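Local coordinates for protein transcriptional regulator (NtrC family) (Aquifex aeolicus, PDB 3DZD) that probably activates sigma54-dependent transcription as an NtrC-family response regulator, joining a receiver domain to an AAA+ ATPase domain that binds ADP in this inactive state, at residues Glu35-Ile40 with Val60-Phe65; Ala30-Glu35 with Met54-Gly59; Phe44-Val49 with His114-Tyr119; Ser17-Glu22 with Arg107-Ile112. All coordinates share one frame; numbering follows the deposited sequence.

All four contacts help build the receiver domain. Interactions 1 and 2 both use helix 33-42, share Glu35 and touch through Leu33 and Phe62; interactions 3 and 4 both use helix 105-119 and meet where Val49 packs on Ile112. Interactions 1 and 4 are buried helix-helix contacts made of apolar groups, one with a glutamate chain over a phenyl ring, the other aliphatic and phenyl throughout. Interaction 3 presses a strand and its lead-in against a helix through aromatic faces, partly buried and, like interaction 4, in touch with the second subunit. Interaction 2, nearest the surface, is the polar exception: an aspartate of a loop binds backbone N-H groups where helix 33-42 begins.

Interaction 1 of 4, residues Glu35-Ile40 with Val60-Phe65; sequences EAEKKI and VNFIDF
Helices 33-42 and 62-69 lie side by side here, their backbones nearest at Glu37 and Phe65, where the CA atoms are 7.8 Å apart. Phe62 and Phe65 both hold CG anti to the backbone N (chi1 -172° and 178°), which sends the two rings out together toward residues 35-40, with CB of Phe65 over one face of the Phe62 ring. Glu37 reaches both rings with the same methylene. CG of Glu37 sits over one face of Phe65, 3.6 Å from the ring centroid, a CH-pi contact; it also meets the rim of Phe62 in the ring plane, 3.3 Å from CE1. The rest of the Glu37 chain runs on extended, and its carboxylate lies 19° from the plane of the Phe65 ring, with OE2 of Glu37 3.5 Å from CD1 of Phe65. Ile40 meets both rings tip to tip: its CD1 is 3.8 Å from CE2 of Phe62, while its CG2 comes to the edge of Phe65, 3.9 Å from CE2. Ala36 adds CB, 3.9 Å from CZ of Phe62. Beyond the two helices, Ala36 and Ile40 rest on Val6 and Leu4 of strand 2-6, so helix 33-42 is packed onto the central sheet of this CheY-like domain, with helix 62-69 against its flank. The carbonyl O of Ile40 accepts from Gln258 of the second subunit. Cohesion here rests on dispersion and CH-pi contact: Glu37 serves through its aliphatic part, and its partly exposed carboxylate probably remains hydrated and ionised.

Interaction 2 of 4, residues Ala30-Glu35 with Met54-Gly59; sequences AKTLRE and MPDGDG
A carboxylate from a distant loop grips two successive backbone N-H groups at the start of a helix: Asp56, in the type I beta turn Met54-Gly57 of the CheY-like receiver domain, binds the first turn of helix 33-42. OD1 of Asp56 accepts from N of Leu33 at 2.8 Å through its syn lone pair, with a bent N-H...O angle of 145°. OD2 of Asp56 accepts from N of Arg34 at 3.2 Å, the donor standing above the carboxylate plane. The partial positive charge of the helix start would favour the ionised aspartate. Thr32 is the N-cap, its OG1 accepting from N of Glu35 at 3.0 Å, while OE1 of Glu35 takes the N-H of Lys31. An alanine at Thr32 would lose OG1 and would probably loosen the first turn and the N-H groups that Asp56 holds. Leu33 points into the loop, CD2 lying 3.6 Å from C of Gly57; a side chain on that glycine would clash with CD2. Selenomethionine Met54, bent at chi2 and chi3, folds its CE back to 3.3 Å from O of Lys31.

Interaction 3 of 4, residues Phe44-Val49 with His114-Tyr119; sequences FFPVIV and HAFEEY
Phe44 and Tyr119 both carry CG anti to the backbone N (chi1 177° and 162°), so each ring stretches toward the other segment and the two meet tip to tip. Val47 holds CG1 anti to N, and this turns CG2 beside N and toward helix 105-119. Two ring faces receive aliphatic carbons almost squarely. CB of Pro46 stands over the centre of the Tyr119 ring, 3.8 Å from its centroid and only 5° off the normal. CG2 of Val47 does the same over Phe116, 3.7 Å from that centroid. Both are CH-pi contacts; neighbouring residues Pro46 and Val47 thus each cover a ring face, of Tyr119 and Phe116, which stand three residues apart on the helix. Pro46 also bridges them, since its CB lies 3.7 Å from CE1 of Phe116 while it covers Tyr119. Beneath Val47, CB of Ala115 approaches CG2 of Val47 to 3.8 Å, small enough to let the backbones come close: the CA atoms of Val47 and Ala115 are 6.6 Å apart. At the outer end, CE1 of Tyr119 comes in at the edge of the Phe44 ring, in its plane, 3.8 Å from CE2. Gln258 and Asp222 of the second subunit pack on Phe44 and Tyr119. The contact joins the C-terminal end of helix 105-119 to the entry of strand 47-51, which lies in the parallel sheet between strands 2-6 and 74-79. Phe116 continues onto Val3 of strand 2-6, and Ala115 and Tyr119 onto Ile76 and Val74 of strand 74-79, so the helix straddles all three strands.

Interaction 4 of 4, residues Ser17-Glu22 with Arg107-Ile112; sequences SAILEE and RFLLTI
The Phe108 ring, met by both Ile19 and Leu20, is the heart of this helix pair. CG2 of Ile19 comes to the edge of the Phe108 ring, near its plane, 3.7 Å from CD2, and the same methyl lies 3.5 Å from CD2 of Leu109. Leu20 crosses Phe108 at about a right angle, its CD2 3.6 Å from CE2 of the ring, and it also nears Ile112, CD2 to CD1 at 4.0 Å. The ring is steadied from within its own helix, where CG1 of Ile112 lies 3.6 Å above one face, offset toward the rim. Phe108 is sent across by CG anti to the backbone N (chi1 174°), whereas Leu20 and Leu109 hold CG beside N, so that their ends bend into the interface. An alanine at Phe108 would lose the ring that both Ile19 and Leu20 touch and would probably loosen the seating of helix 10-22 on helix 105-119. The axes of segments 17-22 and 107-112 approach to 11.0 Å and cross at -56°, consistent with a short contact, two residues of the first segment against three of the second. Further back, OG1 of Thr111 donates to O of Arg107 at 3.0 Å and accepts from NH2 of Arg107 at 2.8 Å, while NH1 of Arg107 forms a salt bridge to Glu97 of the second subunit. Phe108 also rests on Leu99 and Leu20 on Val3 and Val5, strand residues beneath. The first and last helices of the receiver domain, packed together on one face of its parallel five-stranded sheet, are the pattern of the CheY-like fold.

Interaction 1 of 4, residues Glu35-Ile40 with Val60-Phe65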
loop_
_atom_site.group_PDB
_atom_site.type_symbol
_atom_site.label_atom_id
_atom_site.label_comp_id
_atom_site.label_asym_id
_atom_site.label_seq_id
_atom_site.Cartn_x
_atom_site.Cartn_y
_atom_site.Cartn_z
ATOM N N GLU A 35 26.105 27.596 7.884
ATOM C CA GLU A 35 25.108 27.454 8.940
ATOM C C GLU A 35 24.079 26.381 8.584
ATOM O O GLU A 35 23.594 25.652 9.448
ATOM C CB GLU A 35 24.413 28.795 9.178
ATOM C CG GLU A 35 23.579 28.866 10.442
ATOM C CD GLU A 35 22.757 30.146 10.523
ATOM O OE1 GLU A 35 23.108 31.127 9.829
ATOM O OE2 GLU A 35 21.760 30.173 11.279
ATOM N N ALA A 36 23.750 26.278 7.303
ATOM C CA ALA A 36 22.765 25.303 6.877
ATOM C C ALA A 36 23.275 23.893 7.135
ATOM O O ALA A 36 22.598 23.094 7.782
ATOM C CB ALA A 36 22.420 25.494 5.410
ATOM N N GLU A 37 24.470 23.594 6.628
ATOM C CA GLU A 37 25.076 22.272 6.795
ATOM C C GLU A 37 25.036 21.839 8.249
ATOM O O GLU A 37 24.747 20.685 8.565
ATOM C CB GLU A 37 26.520 22.283 6.298
ATOM C CG GLU A 37 26.645 22.544 4.813
ATOM C CD GLU A 37 28.084 22.659 4.358
ATOM O OE1 GLU A 37 28.951 22.989 5.196
ATOM O OE2 GLU A 37 28.345 22.429 3.158
ATOM N N LYS A 38 25.331 22.782 9.132
ATOM C CA LYS A 38 25.233 22.553 10.560
ATOM C C LYS A 38 23.864 21.976 10.894
ATOM O O LYS A 38 23.749 20.848 11.384
ATOM C CB LYS A 38 25.443 23.875 11.301
ATOM C CG LYS A 38 25.009 23.877 12.755
ATOM C CD LYS A 38 26.055 23.245 13.643
ATOM C CE LYS A 38 25.866 23.687 15.078
ATOM N NZ LYS A 38 24.441 23.557 15.486
ATOM N N LYS A 39 22.820 22.747 10.608
ATOM C CA LYS A 39 21.471 22.371 11.015
ATOM C C LYS A 39 20.946 21.094 10.354
ATOM O O LYS A 39 20.192 20.337 10.968
ATOM C CB LYS A 39 20.507 23.546 10.833
ATOM C CG LYS A 39 20.572 24.518 11.996
ATOM C CD LYS A 39 20.053 25.895 11.654
ATOM C CE LYS A 39 20.036 26.753 12.904
ATOM N NZ LYS A 39 19.883 28.182 12.578
ATOM N N ILE A 40 21.358 20.844 9.119
ATOM C CA ILE A 40 20.905 19.659 8.396
ATOM C C ILE A 40 21.428 18.375 9.048
ATOM O O ILE A 40 20.668 17.430 9.281
ATOM C CB ILE A 40 21.317 19.732 6.907
ATOM C CG1 ILE A 40 20.549 20.855 6.207
ATOM C CG2 ILE A 40 21.091 18.408 6.211
ATOM C CD1 ILE A 40 20.984 21.100 4.786
ATOM N N VAL A 60 22.763 25.872 -5.959
ATOM C CA VAL A 60 22.321 24.710 -6.729
ATOM C C VAL A 60 23.054 23.432 -6.308
ATOM O O VAL A 60 22.429 22.438 -5.930
ATOM C CB VAL A 60 22.544 24.928 -8.238
ATOM C CG1 VAL A 60 22.051 23.726 -9.028
ATOM C CG2 VAL A 60 21.855 26.205 -8.699
ATOM N N ASN A 61 24.383 23.464 -6.377
ATOM C CA ASN A 61 25.202 22.307 -6.029
ATOM C C ASN A 61 24.986 21.843 -4.594
ATOM O O ASN A 61 25.142 20.660 -4.286
ATOM C CB ASN A 61 26.684 22.603 -6.267
ATOM C CG ASN A 61 27.004 22.820 -7.734
ATOM O OD1 ASN A 61 26.321 22.292 -8.615
ATOM N ND2 ASN A 61 28.047 23.600 -8.005
ATOM N N PHE A 62 24.628 22.777 -3.719
ATOM C CA PHE A 62 24.342 22.445 -2.327
ATOM C C PHE A 62 23.239 21.397 -2.211
ATOM O O PHE A 62 23.142 20.691 -1.213
ATOM C CB PHE A 62 23.951 23.691 -1.538
ATOM C CG PHE A 62 23.822 23.448 -0.068
ATOM C CD1 PHE A 62 24.946 23.405 0.739
ATOM C CD2 PHE A 62 22.580 23.250 0.509
ATOM C CE1 PHE A 62 24.836 23.175 2.096
ATOM C CE2 PHE A 62 22.464 23.017 1.869
ATOM C CZ PHE A 62 23.597 22.983 2.664
ATOM N N ILE A 63 22.400 21.306 -3.235
ATOM C CA ILE A 63 21.402 20.255 -3.280
ATOM C C ILE A 63 22.070 18.894 -3.102
ATOM O O ILE A 63 21.501 17.996 -2.485
ATOM C CB ILE A 63 20.605 20.290 -4.594
ATOM C CG1 ILE A 63 19.602 21.442 -4.566
ATOM C CG2 ILE A 63 19.882 18.977 -4.819
ATOM C CD1 ILE A 63 18.887 21.643 -5.868
ATOM N N ASP A 64 23.286 18.745 -3.624
ATOM C CA ASP A 64 24.014 17.485 -3.473
ATOM C C ASP A 64 24.351 17.218 -2.007
ATOM O O ASP A 64 24.292 16.079 -1.545
ATOM C CB ASP A 64 25.280 17.465 -4.335
ATOM C CG ASP A 64 24.974 17.410 -5.825
ATOM O OD1 ASP A 64 24.139 16.578 -6.241
ATOM O OD2 ASP A 64 25.582 18.201 -6.580
ATOM N N PHE A 65 24.693 18.269 -1.273
ATOM C CA PHE A 65 24.915 18.125 0.157
ATOM C C PHE A 65 23.678 17.549 0.833
ATOM O O PHE A 65 23.775 16.652 1.667
ATOM C CB PHE A 65 25.251 19.465 0.797
ATOM C CG PHE A 65 25.439 19.384 2.281
ATOM C CD1 PHE A 65 26.709 19.320 2.828
ATOM C CD2 PHE A 65 24.346 19.341 3.130
ATOM C CE1 PHE A 65 26.886 19.232 4.191
ATOM C CE2 PHE A 65 24.517 19.259 4.497
ATOM C CZ PHE A 65 25.790 19.205 5.027
#

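Interaction 2 of 4, residues Ala30-Glu35 with Met54-Gly59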
loop_
_atom_site.group_PDB
_atom_site.type_symbol
_atom_site.label_atom_id
_atom_site.label_comp_id
_atom_site.label_asym_id
_atom_site.label_seq_id
_atom_site.Cartn_x
_atom_site.Cartn_y
_atom_site.Cartn_z
ATOM N N ALA A 30 18.684 29.389 7.999
ATOM C CA ALA A 30 20.135 29.429 7.874
ATOM C C ALA A 30 20.512 30.528 6.890
ATOM O O ALA A 30 19.938 30.623 5.806
ATOM C CB ALA A 30 20.669 28.096 7.406
ATOM N N LYS A 31 21.476 31.358 7.264
ATOM C CA LYS A 31 21.816 32.528 6.466
ATOM C C LYS A 31 23.033 32.293 5.573
ATOM O O LYS A 31 23.377 33.134 4.743
ATOM C CB LYS A 31 22.031 33.736 7.379
ATOM C CG LYS A 31 20.819 34.061 8.242
ATOM C CD LYS A 31 21.166 35.044 9.353
ATOM C CE LYS A 31 19.980 35.291 10.283
ATOM N NZ LYS A 31 20.323 36.235 11.390
ATOM N N THR A 32 23.675 31.143 5.743
ATOM C CA THR A 32 24.816 30.768 4.923
ATOM C C THR A 32 24.757 29.275 4.649
ATOM O O THR A 32 24.086 28.534 5.369
ATOM C CB THR A 32 26.141 31.079 5.633
ATOM O OG1 THR A 32 26.148 30.443 6.917
ATOM C CG2 THR A 32 26.313 32.579 5.822
ATOM N N LEU A 33 25.453 28.827 3.610
ATOM C CA LEU A 33 25.561 27.399 3.361
ATOM C C LEU A 33 26.242 26.704 4.532
ATOM O O LEU A 33 25.947 25.546 4.837
ATOM C CB LEU A 33 26.311 27.126 2.058
ATOM C CG LEU A 33 25.407 26.814 0.866
ATOM C CD1 LEU A 33 24.122 27.613 0.952
ATOM C CD2 LEU A 33 26.123 27.067 -0.449
ATOM N N ARG A 34 27.142 27.419 5.196
ATOM C CA ARG A 34 27.836 26.876 6.354
ATOM C C ARG A 34 26.850 26.576 7.474
ATOM O O ARG A 34 26.771 25.448 7.954
ATOM C CB ARG A 34 28.902 27.849 6.849
ATOM C CG ARG A 34 29.709 27.333 8.024
ATOM C CD ARG A 34 30.851 28.277 8.338
ATOM N NE ARG A 34 31.605 27.877 9.521
ATOM C CZ ARG A 34 32.750 27.202 9.488
ATOM N NH1 ARG A 34 33.277 26.839 8.326
ATOM N NH2 ARG A 34 33.368 26.890 10.620
ATOM N N GLU A 35 26.105 27.596 7.884
ATOM C CA GLU A 35 25.108 27.454 8.940
ATOM C C GLU A 35 24.079 26.381 8.584
ATOM O O GLU A 35 23.594 25.652 9.448
ATOM C CB GLU A 35 24.413 28.795 9.178
ATOM C CG GLU A 35 23.579 28.866 10.442
ATOM C CD GLU A 35 22.757 30.146 10.523
ATOM O OE1 GLU A 35 23.108 31.127 9.829
ATOM O OE2 GLU A 35 21.760 30.173 11.279
HETATM N N MSE A 54 23.896 31.721 -2.946
HETATM C CA MSE A 54 24.305 31.884 -1.560
HETATM C C MSE A 54 25.733 32.417 -1.526
HETATM O O MSE A 54 26.510 32.170 -2.449
HETATM C CB MSE A 54 24.213 30.542 -0.829
HETATM C CG MSE A 54 22.790 30.050 -0.631
HETATM SE SE MSE A 54 21.788 31.206 0.584
HETATM C CE MSE A 54 22.937 31.128 2.156
ATOM N N PRO A 55 26.086 33.151 -0.462
ATOM C CA PRO A 55 27.424 33.744 -0.353
ATOM C C PRO A 55 28.547 32.709 -0.428
ATOM O O PRO A 55 29.398 32.801 -1.312
ATOM C CB PRO A 55 27.405 34.398 1.033
ATOM C CG PRO A 55 25.970 34.625 1.331
ATOM C CD PRO A 55 25.241 33.480 0.698
ATOM N N ASP A 56 28.537 31.734 0.478
ATOM C CA ASP A 56 29.654 30.799 0.622
ATOM C C ASP A 56 29.525 29.492 -0.171
ATOM O O ASP A 56 29.859 28.419 0.339
ATOM C CB ASP A 56 29.907 30.490 2.107
ATOM C CG ASP A 56 28.629 30.151 2.870
ATOM O OD1 ASP A 56 27.563 30.002 2.237
ATOM O OD2 ASP A 56 28.691 30.034 4.111
ATOM N N GLY A 57 29.058 29.581 -1.414
ATOM C CA GLY A 57 28.957 28.404 -2.261
ATOM C C GLY A 57 27.854 28.457 -3.302
ATOM O O GLY A 57 27.030 29.371 -3.315
ATOM N N ASP A 58 27.838 27.462 -4.180
ATOM C CA ASP A 58 26.823 27.374 -5.219
ATOM C C ASP A 58 25.539 26.751 -4.668
ATOM O O ASP A 58 25.481 25.547 -4.418
ATOM C CB ASP A 58 27.350 26.555 -6.398
ATOM C CG ASP A 58 26.515 26.727 -7.648
ATOM O OD1 ASP A 58 25.482 27.425 -7.585
ATOM O OD2 ASP A 58 26.895 26.163 -8.696
ATOM N N GLY A 59 24.516 27.581 -4.480
ATOM C CA GLY A 59 23.239 27.138 -3.948
ATOM C C GLY A 59 22.667 25.913 -4.635
ATOM O O GLY A 59 22.142 25.018 -3.974
#

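Interaction 3 of 4, residues Phe44-Val49 with His114-Tyr119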
loop_
_atom_site.group_PDB
_atom_site.type_symbol
_atom_site.label_atom_id
_atom_site.label_comp_id
_atom_site.label_asym_id
_atom_site.label_seq_id
_atom_site.Cartn_x
_atom_site.Cartn_y
_atom_site.Cartn_z
ATOM N N PHE A 44 16.564 16.715 11.319
ATOM C CA PHE A 44 15.919 16.404 10.051
ATOM C C PHE A 44 14.771 17.353 9.707
ATOM O O PHE A 44 13.797 17.462 10.453
ATOM C CB PHE A 44 15.412 14.963 10.024
ATOM C CG PHE A 44 14.666 14.623 8.769
ATOM C CD1 PHE A 44 15.346 14.435 7.579
ATOM C CD2 PHE A 44 13.286 14.531 8.769
ATOM C CE1 PHE A 44 14.671 14.142 6.423
ATOM C CE2 PHE A 44 12.603 14.238 7.609
ATOM C CZ PHE A 44 13.298 14.041 6.433
ATOM N N PHE A 45 14.901 18.040 8.573
ATOM C CA PHE A 45 13.819 18.862 8.038
ATOM C C PHE A 45 13.196 18.146 6.855
ATOM O O PHE A 45 13.872 17.908 5.862
ATOM C CB PHE A 45 14.342 20.219 7.571
ATOM C CG PHE A 45 14.978 21.035 8.657
ATOM C CD1 PHE A 45 14.203 21.817 9.498
ATOM C CD2 PHE A 45 16.353 21.036 8.823
ATOM C CE1 PHE A 45 14.787 22.576 10.494
ATOM C CE2 PHE A 45 16.947 21.791 9.817
ATOM C CZ PHE A 45 16.163 22.564 10.653
ATOM N N PRO A 46 11.906 17.793 6.958
ATOM C CA PRO A 46 11.186 17.185 5.834
ATOM C C PRO A 46 11.260 18.077 4.599
ATOM O O PRO A 46 11.396 17.582 3.478
ATOM C CB PRO A 46 9.739 17.121 6.335
ATOM C CG PRO A 46 9.839 17.136 7.811
ATOM C CD PRO A 46 11.058 17.939 8.153
ATOM N N VAL A 47 11.165 19.387 4.806
ATOM C CA VAL A 47 11.168 20.334 3.696
ATOM C C VAL A 47 12.247 21.397 3.874
ATOM O O VAL A 47 12.370 22.005 4.934
ATOM C CB VAL A 47 9.803 21.031 3.550
ATOM C CG1 VAL A 47 9.877 22.142 2.516
ATOM C CG2 VAL A 47 8.716 20.012 3.205
ATOM N N ILE A 48 13.024 21.615 2.825
ATOM C CA ILE A 48 14.051 22.634 2.840
ATOM C C ILE A 48 13.809 23.587 1.696
ATOM O O ILE A 48 13.581 23.155 0.564
ATOM C CB ILE A 48 15.439 22.030 2.688
ATOM C CG1 ILE A 48 15.754 21.140 3.893
ATOM C CG2 ILE A 48 16.474 23.128 2.542
ATOM C CD1 ILE A 48 16.981 20.280 3.711
ATOM N N VAL A 49 13.848 24.882 2.009
ATOM C CA VAL A 49 13.635 25.945 1.041
ATOM C C VAL A 49 14.971 26.619 0.821
ATOM O O VAL A 49 15.508 27.269 1.727
ATOM C CB VAL A 49 12.639 27.002 1.567
ATOM C CG1 VAL A 49 12.578 28.201 0.621
ATOM C CG2 VAL A 49 11.260 26.397 1.774
ATOM N N HIS A 114 2.284 21.163 -0.936
ATOM C CA HIS A 114 2.641 20.077 -1.852
ATOM C C HIS A 114 3.994 19.459 -1.520
ATOM O O HIS A 114 4.177 18.256 -1.677
ATOM C CB HIS A 114 2.588 20.528 -3.314
ATOM C CG HIS A 114 1.231 20.970 -3.755
ATOM N ND1 HIS A 114 1.039 21.938 -4.713
ATOM C CD2 HIS A 114 -0.004 20.597 -3.339
ATOM C CE1 HIS A 114 -0.258 22.133 -4.886
ATOM N NE2 HIS A 114 -0.912 21.330 -4.062
ATOM N N ALA A 115 4.942 20.272 -1.060
ATOM C CA ALA A 115 6.218 19.723 -0.599
ATOM C C ALA A 115 6.013 18.695 0.522
ATOM O O ALA A 115 6.638 17.641 0.526
ATOM C CB ALA A 115 7.162 20.826 -0.147
ATOM N N PHE A 116 5.134 18.994 1.470
ATOM C CA PHE A 116 4.899 18.054 2.555
ATOM C C PHE A 116 4.168 16.800 2.084
ATOM O O PHE A 116 4.448 15.713 2.566
ATOM C CB PHE A 116 4.174 18.706 3.742
ATOM C CG PHE A 116 5.102 19.376 4.723
ATOM C CD1 PHE A 116 5.863 18.624 5.602
ATOM C CD2 PHE A 116 5.215 20.766 4.765
ATOM C CE1 PHE A 116 6.728 19.246 6.504
ATOM C CE2 PHE A 116 6.072 21.392 5.666
ATOM C CZ PHE A 116 6.829 20.639 6.532
ATOM N N GLU A 117 3.240 16.929 1.147
ATOM C CA GLU A 117 2.574 15.724 0.690
ATOM C C GLU A 117 3.492 14.904 -0.219
ATOM O O GLU A 117 3.294 13.712 -0.397
ATOM C CB GLU A 117 1.203 16.005 0.061
ATOM C CG GLU A 117 1.197 16.917 -1.145
ATOM C CD GLU A 117 -0.220 17.277 -1.584
ATOM O OE1 GLU A 117 -0.880 18.077 -0.881
ATOM O OE2 GLU A 117 -0.668 16.760 -2.631
ATOM N N GLU A 118 4.517 15.540 -0.772
ATOM C CA GLU A 118 5.523 14.799 -1.514
ATOM C C GLU A 118 6.378 14.027 -0.513
ATOM O O GLU A 118 6.783 12.890 -0.757
ATOM C CB GLU A 118 6.395 15.754 -2.326
ATOM C CG GLU A 118 7.688 15.138 -2.817
ATOM C CD GLU A 118 7.479 14.263 -4.031
ATOM O OE1 GLU A 118 6.355 14.275 -4.582
ATOM O OE2 GLU A 118 8.447 13.577 -4.444
ATOM N N TYR A 119 6.657 14.668 0.616
ATOM C CA TYR A 119 7.412 14.032 1.673
ATOM C C TYR A 119 6.625 12.858 2.246
ATOM O O TYR A 119 7.163 11.776 2.441
ATOM C CB TYR A 119 7.729 15.037 2.774
ATOM C CG TYR A 119 8.115 14.374 4.064
ATOM C CD1 TYR A 119 9.345 13.749 4.201
ATOM C CD2 TYR A 119 7.241 14.355 5.143
ATOM C CE1 TYR A 119 9.701 13.134 5.382
ATOM C CE2 TYR A 119 7.583 13.747 6.326
ATOM C CZ TYR A 119 8.812 13.131 6.444
ATOM O OH TYR A 119 9.153 12.510 7.629
#

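Interaction 4 of 4, residues Ser17-Glu22 with Arg107-Ile112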
loop_
_atom_site.group_PDB
_atom_site.type_symbol
_atom_site.label_atom_id
_atom_site.label_comp_id
_atom_site.label_asym_id
_atom_site.label_seq_id
_atom_site.Cartn_x
_atom_site.Cartn_y
_atom_site.Cartn_z
ATOM N N SER A 17 9.422 32.883 7.656
ATOM C CA SER A 17 9.278 32.364 9.011
ATOM C C SER A 17 7.965 32.818 9.632
ATOM O O SER A 17 7.286 32.036 10.298
ATOM C CB SER A 17 10.444 32.792 9.893
ATOM O OG SER A 17 11.651 32.240 9.416
ATOM N N ALA A 18 7.615 34.084 9.412
ATOM C CA ALA A 18 6.366 34.634 9.922
ATOM C C ALA A 18 5.199 33.884 9.303
ATOM O O ALA A 18 4.205 33.593 9.967
ATOM C CB ALA A 18 6.268 36.123 9.612
ATOM N N ILE A 19 5.341 33.556 8.025
ATOM C CA ILE A 19 4.288 32.881 7.280
ATOM C C ILE A 19 4.148 31.436 7.715
ATOM O O ILE A 19 3.046 30.983 8.028
ATOM C CB ILE A 19 4.546 32.963 5.765
ATOM C CG1 ILE A 19 4.412 34.417 5.296
ATOM C CG2 ILE A 19 3.588 32.063 5.011
ATOM C CD1 ILE A 19 5.199 34.735 4.046
ATOM N N LEU A 20 5.268 30.718 7.744
ATOM C CA LEU A 20 5.267 29.310 8.120
ATOM C C LEU A 20 4.711 29.139 9.520
ATOM O O LEU A 20 3.828 28.317 9.749
ATOM C CB LEU A 20 6.682 28.731 8.048
ATOM C CG LEU A 20 7.261 28.612 6.635
ATOM C CD1 LEU A 20 8.740 28.263 6.673
ATOM C CD2 LEU A 20 6.489 27.579 5.829
ATOM N N GLU A 21 5.241 29.917 10.457
ATOM C CA GLU A 21 4.803 29.852 11.844
ATOM C C GLU A 21 3.312 30.156 11.951
ATOM O O GLU A 21 2.595 29.518 12.721
ATOM C CB GLU A 21 5.606 30.831 12.696
ATOM C CG GLU A 21 5.390 30.687 14.192
ATOM C CD GLU A 21 6.232 31.665 14.992
ATOM O OE1 GLU A 21 7.152 32.277 14.397
ATOM O OE2 GLU A 21 5.974 31.823 16.209
ATOM N N GLU A 22 2.859 31.128 11.162
ATOM C CA GLU A 22 1.456 31.533 11.128
ATOM C C GLU A 22 0.539 30.421 10.621
ATOM O O GLU A 22 -0.666 30.440 10.868
ATOM C CB GLU A 22 1.295 32.791 10.261
ATOM C CG GLU A 22 -0.146 33.228 10.005
ATOM C CD GLU A 22 -0.711 32.710 8.685
ATOM O OE1 GLU A 22 0.078 32.441 7.754
ATOM O OE2 GLU A 22 -1.952 32.584 8.575
ATOM N N ARG A 107 0.984 31.605 -3.044
ATOM C CA ARG A 107 1.780 30.738 -3.905
ATOM C C ARG A 107 2.805 29.988 -3.079
ATOM O O ARG A 107 3.020 28.795 -3.276
ATOM C CB ARG A 107 2.482 31.569 -4.982
ATOM C CG ARG A 107 3.492 30.806 -5.818
ATOM C CD ARG A 107 2.830 29.713 -6.648
ATOM N NE ARG A 107 2.799 28.425 -5.957
ATOM C CZ ARG A 107 2.151 27.344 -6.393
ATOM N NH1 ARG A 107 1.449 27.381 -7.523
ATOM N NH2 ARG A 107 2.196 26.223 -5.684
ATOM N N PHE A 108 3.438 30.696 -2.151
ATOM C CA PHE A 108 4.374 30.068 -1.226
ATOM C C PHE A 108 3.731 28.928 -0.435
ATOM O O PHE A 108 4.202 27.795 -0.466
ATOM C CB PHE A 108 4.951 31.101 -0.256
ATOM C CG PHE A 108 5.810 30.500 0.816
ATOM C CD1 PHE A 108 7.013 29.889 0.495
ATOM C CD2 PHE A 108 5.409 30.537 2.149
ATOM C CE1 PHE A 108 7.809 29.326 1.482
ATOM C CE2 PHE A 108 6.200 29.977 3.146
ATOM C CZ PHE A 108 7.401 29.368 2.811
ATOM N N LEU A 109 2.650 29.240 0.273
ATOM C CA LEU A 109 1.976 28.263 1.127
ATOM C C LEU A 109 1.480 27.048 0.359
ATOM O O LEU A 109 1.546 25.929 0.860
ATOM C CB LEU A 109 0.816 28.919 1.874
ATOM C CG LEU A 109 1.273 29.842 3.000
ATOM C CD1 LEU A 109 0.076 30.469 3.704
ATOM C CD2 LEU A 109 2.130 29.063 3.974
ATOM N N LEU A 110 0.986 27.270 -0.858
ATOM C CA LEU A 110 0.519 26.167 -1.690
ATOM C C LEU A 110 1.666 25.230 -2.059
ATOM O O LEU A 110 1.516 23.999 -2.040
ATOM C CB LEU A 110 -0.173 26.681 -2.954
ATOM C CG LEU A 110 -0.627 25.544 -3.877
ATOM C CD1 LEU A 110 -1.589 24.617 -3.140
ATOM C CD2 LEU A 110 -1.245 26.068 -5.168
ATOM N N THR A 111 2.811 25.812 -2.399
ATOM C CA THR A 111 3.992 25.017 -2.726
ATOM C C THR A 111 4.499 24.216 -1.519
ATOM O O THR A 111 4.897 23.066 -1.660
ATOM C CB THR A 111 5.122 25.900 -3.273
ATOM O OG1 THR A 111 4.653 26.585 -4.434
ATOM C CG2 THR A 111 6.324 25.072 -3.645
ATOM N N ILE A 112 4.489 24.838 -0.342
ATOM C CA ILE A 112 4.861 24.158 0.888
ATOM C C ILE A 112 3.952 22.960 1.135
ATOM O O ILE A 112 4.414 21.862 1.441
ATOM C CB ILE A 112 4.775 25.102 2.100
ATOM C CG1 ILE A 112 5.832 26.196 1.994
ATOM C CG2 ILE A 112 4.935 24.310 3.407
ATOM C CD1 ILE A 112 7.232 25.724 2.319
#